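Local coordinates for 4-hydroxy-tetrahydrodipicolinate synthase (Methylacidiphilum fumariolicum SolV, PDB 6T3T), which probably catalyses the condensation of pyruvate with (S)-aspartate-beta-semialdehyde to 4-hydroxy-tetrahydrodipicolinate, a step in lysine biosynthesis, at residues D142-V148 / R170-L174; T192-S197 / L218-Y222; T255-E260 / L282-L286. All coordinates share one frame; numbering follows the deposited sequence.

Interaction 1 (D142-V148 / R170-L174)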
# COMPACT_ATOMS: atom_id res chain seq x y z
N ASP A 142 7.08 -0.99 11.88
CA ASP A 142 6.75 0.30 12.49
C ASP A 142 6.81 0.14 14.00
O ASP A 142 6.42 -0.90 14.54
CB ASP A 142 5.35 0.76 12.03
CG ASP A 142 4.94 2.13 12.60
OD1 ASP A 142 5.23 3.19 11.99
OD2 ASP A 142 4.28 2.15 13.66
N ILE A 143 7.32 1.15 14.72
CA ILE A 143 7.20 1.11 16.17
C ILE A 143 5.82 1.63 16.50
O ILE A 143 5.54 2.81 16.33
CB ILE A 143 8.29 1.93 16.87
CG1 ILE A 143 9.68 1.62 16.30
CG2 ILE A 143 8.23 1.64 18.39
CD1 ILE A 143 10.76 2.57 16.81
N ALA A 144 4.93 0.73 16.93
CA ALA A 144 3.58 1.14 17.30
C ALA A 144 3.61 2.14 18.46
O ALA A 144 4.51 2.11 19.32
CB ALA A 144 2.75 -0.08 17.69
N VAL A 145 2.60 3.01 18.47
CA VAL A 145 2.43 4.03 19.51
C VAL A 145 2.39 3.38 20.89
O VAL A 145 3.00 3.87 21.85
CB VAL A 145 1.16 4.87 19.26
CG1 VAL A 145 0.84 5.74 20.47
CG2 VAL A 145 1.29 5.73 18.00
N ASP A 146 1.62 2.29 21.02
CA ASP A 146 1.54 1.62 22.31
C ASP A 146 2.90 1.08 22.73
O ASP A 146 3.26 1.15 23.91
CB ASP A 146 0.53 0.48 22.24
CG ASP A 146 0.57 -0.39 23.45
OD1 ASP A 146 -0.04 0.01 24.47
OD2 ASP A 146 1.24 -1.46 23.40
N THR A 147 3.70 0.61 21.76
CA THR A 147 5.04 0.12 22.04
C THR A 147 5.94 1.24 22.52
O THR A 147 6.69 1.07 23.48
CB THR A 147 5.66 -0.54 20.80
OG1 THR A 147 4.88 -1.68 20.43
CG2 THR A 147 7.12 -1.01 21.06
N VAL A 148 5.90 2.40 21.85
CA VAL A 148 6.61 3.58 22.34
C VAL A 148 6.17 3.92 23.77
O VAL A 148 7.00 4.23 24.63
CB VAL A 148 6.40 4.78 21.39
CG1 VAL A 148 7.10 5.99 21.93
CG2 VAL A 148 6.92 4.48 19.98
N ARG A 170 0.61 10.07 13.05
CA ARG A 170 1.41 9.40 14.07
C ARG A 170 1.86 10.36 15.15
O ARG A 170 1.89 10.01 16.34
CB ARG A 170 2.61 8.74 13.40
CG ARG A 170 3.52 8.01 14.35
CD ARG A 170 2.71 7.00 15.09
NE ARG A 170 2.09 6.00 14.23
CZ ARG A 170 2.62 4.79 14.02
NH1 ARG A 170 3.79 4.49 14.61
NH2 ARG A 170 1.99 3.90 13.25
N VAL A 171 2.19 11.60 14.78
CA VAL A 171 2.62 12.57 15.78
C VAL A 171 1.47 12.89 16.75
O VAL A 171 1.65 12.88 17.97
CB VAL A 171 3.19 13.84 15.11
CG1 VAL A 171 3.54 14.87 16.15
CG2 VAL A 171 4.44 13.49 14.29
N SER A 172 0.28 13.11 16.21
CA SER A 172 -0.88 13.36 17.08
C SER A 172 -1.13 12.19 18.03
O SER A 172 -1.48 12.41 19.20
CB SER A 172 -2.14 13.62 16.25
OG SER A 172 -2.05 14.85 15.57
N GLN A 173 -0.98 10.95 17.55
CA GLN A 173 -1.15 9.79 18.43
C GLN A 173 -0.05 9.74 19.49
O GLN A 173 -0.32 9.44 20.66
CB GLN A 173 -1.17 8.49 17.61
CG GLN A 173 -2.52 8.22 16.88
CD GLN A 173 -2.42 7.28 15.67
OE1 GLN A 173 -1.34 7.07 15.12
NE2 GLN A 173 -3.56 6.75 15.23
N LEU A 174 1.19 10.02 19.10
CA LEU A 174 2.28 10.00 20.06
C LEU A 174 2.09 11.06 21.15
O LEU A 174 2.31 10.78 22.34
CB LEU A 174 3.61 10.18 19.33
CG LEU A 174 4.02 8.97 18.51
CD1 LEU A 174 5.18 9.27 17.56
CD2 LEU A 174 4.37 7.82 19.46
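Asp142 OD2 is held by two nitrogens of Arg170. NH1 donates to OD2 over 2.6 Å, fairly straight at 151°, and takes the syn lone pair. The bond from NH2 to OD2, 2.9 Å, is more bent at 132° and reaches OD2 from above the carboxylate. Both bonds lie in the guanidinium plane, nearly perpendicular to the carboxylate, and the end-on grip converges on a single oxygen. The other, Asp142 OD1, is satisfied by Asn134, which also takes the N-H of Ile143, while Gln112 serves Asp142 O and Ala144 N.

Arg170 gets there by folding back at chi2 (56°) and again at chi3. The fold lays its CD against Val145 CG2, 3.5 Å away, where the two side chains run past each other in opposite directions. Val145 CG2 also sits 3.7 Å from Gln173 CB and 4.0 Å from Leu174 CD2. Ala144 stands at the N-cap position, its O taking the N-H of Val148 in the first turn. The side chains of Val148 and Leu174 cross at about a right angle, CG1 to CD2 4.1 Å. Together these contacts join helices 145-154 and 168-177, neighbours on the outside of a (βα)8 TIM barrel, as in the DapA family.

Interaction 2 (T192-S197 / L218-Y222)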
# COMPACT_ATOMS: atom_id res chain seq x y z
N THR A 192 8.62 18.43 8.48
CA THR A 192 8.98 19.06 9.74
C THR A 192 7.92 20.08 10.16
O THR A 192 7.40 20.01 11.28
CB THR A 192 10.35 19.73 9.64
OG1 THR A 192 11.36 18.74 9.54
CG2 THR A 192 10.65 20.63 10.83
N LEU A 193 7.56 21.00 9.26
CA LEU A 193 6.60 22.03 9.67
C LEU A 193 5.25 21.47 10.08
O LEU A 193 4.73 21.88 11.13
CB LEU A 193 6.45 23.08 8.56
CG LEU A 193 5.37 24.12 8.89
CD1 LEU A 193 5.80 24.98 10.06
CD2 LEU A 193 5.10 25.00 7.67
N PRO A 194 4.61 20.58 9.31
CA PRO A 194 3.34 20.01 9.80
C PRO A 194 3.54 19.16 11.06
O PRO A 194 2.62 19.10 11.90
CB PRO A 194 2.80 19.21 8.59
CG PRO A 194 3.93 19.08 7.62
CD PRO A 194 4.93 20.16 7.93
N PHE A 195 4.70 18.53 11.24
CA PHE A 195 4.97 17.79 12.47
C PHE A 195 4.97 18.72 13.67
O PHE A 195 4.36 18.42 14.70
CB PHE A 195 6.29 17.02 12.37
CG PHE A 195 6.17 15.61 11.76
CD1 PHE A 195 5.19 15.30 10.85
CD2 PHE A 195 7.04 14.61 12.14
CE1 PHE A 195 5.10 14.03 10.31
CE2 PHE A 195 6.95 13.32 11.59
CZ PHE A 195 5.98 13.03 10.69
N LEU A 196 5.66 19.87 13.55
CA LEU A 196 5.67 20.91 14.58
C LEU A 196 4.26 21.38 14.97
O LEU A 196 3.97 21.62 16.15
CB LEU A 196 6.47 22.11 14.05
CG LEU A 196 7.97 22.24 14.31
CD1 LEU A 196 8.68 20.89 14.21
CD2 LEU A 196 8.55 23.22 13.32
N SER A 197 3.38 21.56 13.98
CA SER A 197 2.06 22.12 14.25
C SER A 197 1.23 21.23 15.17
O SER A 197 0.31 21.71 15.85
CB SER A 197 1.30 22.35 12.94
OG SER A 197 0.80 21.11 12.47
N LEU A 218 13.86 27.55 10.44
CA LEU A 218 12.49 27.07 10.22
C LEU A 218 11.89 26.55 11.52
O LEU A 218 10.76 26.89 11.88
CB LEU A 218 12.48 26.00 9.13
CG LEU A 218 11.14 25.59 8.49
CD1 LEU A 218 11.32 25.02 7.09
CD2 LEU A 218 10.48 24.55 9.34
N VAL A 219 12.65 25.73 12.25
CA VAL A 219 12.13 25.16 13.48
C VAL A 219 11.94 26.24 14.55
O VAL A 219 10.91 26.29 15.22
CB VAL A 219 13.04 24.02 13.97
CG1 VAL A 219 12.61 23.53 15.37
CG2 VAL A 219 12.98 22.87 12.98
N ARG A 220 12.95 27.11 14.72
CA ARG A 220 12.87 28.17 15.72
C ARG A 220 11.68 29.09 15.46
O ARG A 220 10.95 29.44 16.39
CB ARG A 220 14.17 28.98 15.74
CG ARG A 220 15.32 28.28 16.42
CD ARG A 220 16.50 29.22 16.65
NE ARG A 220 17.16 29.63 15.40
CZ ARG A 220 17.90 28.84 14.63
NH1 ARG A 220 18.07 27.56 14.96
NH2 ARG A 220 18.47 29.31 13.53
N LEU A 221 11.46 29.48 14.19
CA LEU A 221 10.32 30.33 13.84
C LEU A 221 9.01 29.74 14.34
O LEU A 221 8.22 30.42 14.99
CB LEU A 221 10.26 30.56 12.33
CG LEU A 221 11.31 31.56 11.83
CD1 LEU A 221 11.57 31.43 10.33
CD2 LEU A 221 10.92 32.99 12.22
N TYR A 222 8.80 28.45 14.10
CA TYR A 222 7.54 27.88 14.56
C TYR A 222 7.49 27.83 16.08
O TYR A 222 6.48 28.19 16.69
CB TYR A 222 7.30 26.49 13.94
CG TYR A 222 5.81 26.19 13.91
CD1 TYR A 222 5.02 26.63 12.86
CD2 TYR A 222 5.20 25.56 14.98
CE1 TYR A 222 3.67 26.42 12.85
CE2 TYR A 222 3.83 25.33 14.98
CZ TYR A 222 3.07 25.78 13.91
OH TYR A 222 1.70 25.57 13.89
O HOH W 1 0.42 24.36 16.13
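Tyr222 reaches across to helix 192-197, its ring and CB overlapping Leu193 and Leu196. The helices it bridges, 192-197 and 212-223, follow the last two strands of the TIM barrel and stand side by side on its outer wall; the axes of the two segments come within 10.3 Å and diverge by only 25°. Leu193 CD1 presses on Tyr222 CD1 at 3.3 Å, a tight contact, the leucine crossing the tyrosine side chain at about a right angle. Leu196 runs antiparallel to the tyrosine instead: its CD2 reaches Tyr222 CB at 3.6 Å and its CB lies 3.8 Å from Tyr222 CD2. With CG roughly anti to the backbone N (chi1 -155°), the ring is carried across the gap between the helices until its far end meets Ser197.

One turn earlier the packing is aliphatic. Thr192 CG2 touches Val219 CG2 at 3.9 Å and also meets Leu218 CD2, while Thr192 and Val219 both rest on Val203 of the last barrel strand. A second subunit also adjoins this contact: Leu193 packs on Ser197 of that subunit, and Ser197 on its Leu193. With an alanine in place of Tyr222, a gap would probably open beside Leu193 and Leu196, and the water between the helices would lose its link to the tyrosine hydroxyl. That water accepts from Tyr222 OH at 2.8 Å, in the ring plane, and donates to Ser197 O at 2.7 Å.

Interaction 3 (T255-E260 / L282-L286)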
# COMPACT_ATOMS: atom_id res chain seq x y z
N THR A 255 25.67 14.11 -3.23
CA THR A 255 25.87 14.70 -4.56
C THR A 255 25.83 16.22 -4.50
O THR A 255 26.62 16.90 -5.18
CB THR A 255 24.81 14.17 -5.53
OG1 THR A 255 24.98 12.76 -5.68
CG2 THR A 255 24.97 14.83 -6.88
N ALA A 256 24.90 16.78 -3.73
CA ALA A 256 24.82 18.24 -3.62
C ALA A 256 26.08 18.81 -2.97
O ALA A 256 26.68 19.75 -3.49
CB ALA A 256 23.57 18.63 -2.83
N LEU A 257 26.53 18.21 -1.86
CA LEU A 257 27.72 18.71 -1.18
C LEU A 257 28.95 18.58 -2.07
O LEU A 257 29.83 19.45 -2.05
CB LEU A 257 27.93 17.97 0.15
CG LEU A 257 26.95 18.34 1.27
CD1 LEU A 257 26.91 17.23 2.29
CD2 LEU A 257 27.25 19.74 1.93
N ALA A 258 29.03 17.52 -2.88
CA ALA A 258 30.16 17.41 -3.80
C ALA A 258 30.08 18.46 -4.90
O ALA A 258 31.12 18.95 -5.37
CB ALA A 258 30.23 16.01 -4.42
N MET A 259 28.88 18.82 -5.34
CA MET A 259 28.76 19.87 -6.34
C MET A 259 29.26 21.21 -5.79
O MET A 259 29.80 22.03 -6.54
CB MET A 259 27.29 19.99 -6.78
CG MET A 259 26.85 18.99 -7.85
SD MET A 259 25.09 19.09 -8.19
CE MET A 259 24.87 20.85 -8.28
N GLU A 260 29.15 21.41 -4.47
CA GLU A 260 29.69 22.59 -3.79
C GLU A 260 31.17 22.45 -3.43
O GLU A 260 31.71 23.36 -2.80
CB GLU A 260 28.86 22.88 -2.53
CG GLU A 260 27.44 23.31 -2.93
CD GLU A 260 26.51 23.60 -1.78
OE1 GLU A 260 26.80 23.22 -0.62
OE2 GLU A 260 25.46 24.21 -2.06
N LEU A 282 18.28 17.88 -9.53
CA LEU A 282 18.89 18.28 -8.26
C LEU A 282 19.73 19.54 -8.44
O LEU A 282 19.64 20.48 -7.65
CB LEU A 282 19.75 17.14 -7.69
CG LEU A 282 20.46 17.56 -6.40
CD1 LEU A 282 19.42 17.91 -5.31
CD2 LEU A 282 21.47 16.49 -5.92
N LYS A 283 20.57 19.56 -9.48
CA LYS A 283 21.41 20.71 -9.75
C LYS A 283 20.58 21.98 -9.94
O LYS A 283 20.86 23.02 -9.35
CB LYS A 283 22.26 20.43 -10.99
CG LYS A 283 23.22 21.52 -11.40
CD LYS A 283 24.08 20.99 -12.55
CE LYS A 283 25.18 21.96 -12.92
NZ LYS A 283 26.24 21.27 -13.73
N THR A 284 19.54 21.90 -10.77
CA THR A 284 18.73 23.09 -10.99
C THR A 284 17.99 23.49 -9.71
O THR A 284 17.93 24.69 -9.39
CB THR A 284 17.77 22.88 -12.17
OG1 THR A 284 16.88 21.81 -11.87
CG2 THR A 284 18.53 22.54 -13.44
N THR A 285 17.42 22.52 -8.96
CA THR A 285 16.77 22.86 -7.70
C THR A 285 17.75 23.51 -6.72
O THR A 285 17.41 24.47 -6.02
CB THR A 285 16.16 21.62 -7.03
OG1 THR A 285 15.06 21.12 -7.80
CG2 THR A 285 15.66 21.94 -5.60
N LEU A 286 18.98 23.00 -6.64
CA LEU A 286 19.99 23.61 -5.76
C LEU A 286 20.19 25.08 -6.08
O LEU A 286 20.21 25.93 -5.17
CB LEU A 286 21.32 22.89 -5.90
CG LEU A 286 21.99 22.19 -4.72
CD1 LEU A 286 23.39 21.80 -5.14
CD2 LEU A 286 22.02 23.07 -3.47
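Leu286 N donates to Leu282 O over 2.8 Å, and that turn of helix sets the two leucine side chains one above the other, both directed at segment 255-260. Leu282 covers the earlier part of it. Its CD2 meets Thr255 CG2 at 4.0 Å, the two side chains passing at a slant, and lies at a similar distance from the backbone N of Ala256. Ala256 presents its CB, and Leu286 CD1 comes to 3.9 Å from it. The chi1 of Leu286, -119°, is near eclipsed, and it points CD1 at Ala256 and Met259 and CD2 at Glu260.

These helices, 251-259 and 276-295, belong to the helical C-terminal region that follows the TIM barrel in DapA enzymes. The axes of the two short segments approach to 10.8 Å at a crossing angle of -64°, a steep crossing that confines the contact to a few side chains around the nearest backbone pair, Ala256 and Lys283.

Met259 fills the solvent-facing side of the crossing. Its chain runs out straight as far as SD and then turns at chi3 (45°), which tucks CE in between two partners. That methyl is 3.6 Å from Leu286 CD1 and also 3.6 Å from Lys283 CG, so the aliphatic start of the lysine serves as packing surface. Past the helix end, Glu260 extends obliquely across Leu286, with OE2 at 3.9 Å from Leu286 CD2. The charge on that oxygen is answered farther along the second helix, where Lys290 forms a salt bridge with it; Leu210 packs on both Glu260 and Ala256.

Overall arrangement
From the N terminus, interaction 1 comes first: its chain leaves helix 145-154, passes through strand 158-163 and returns on helix 168-177. Interaction 2 then closes a loop of similar length, in which strand 202-205 lies between helices 192-197 and 212-223. Interaction 3 closes the last loop, with no strand in it, among the helices beyond the barrel. The three run in series, none nested and none crossing. Interactions 1 and 2 meet through Val171 CG2 and Phe195 CD2, 3.6 Å apart, making a continuous stretch of barrel wall, and both touch the second subunit. Interaction 3 stands apart, its centre about 35 Å from that of interaction 1, across the chain's centre.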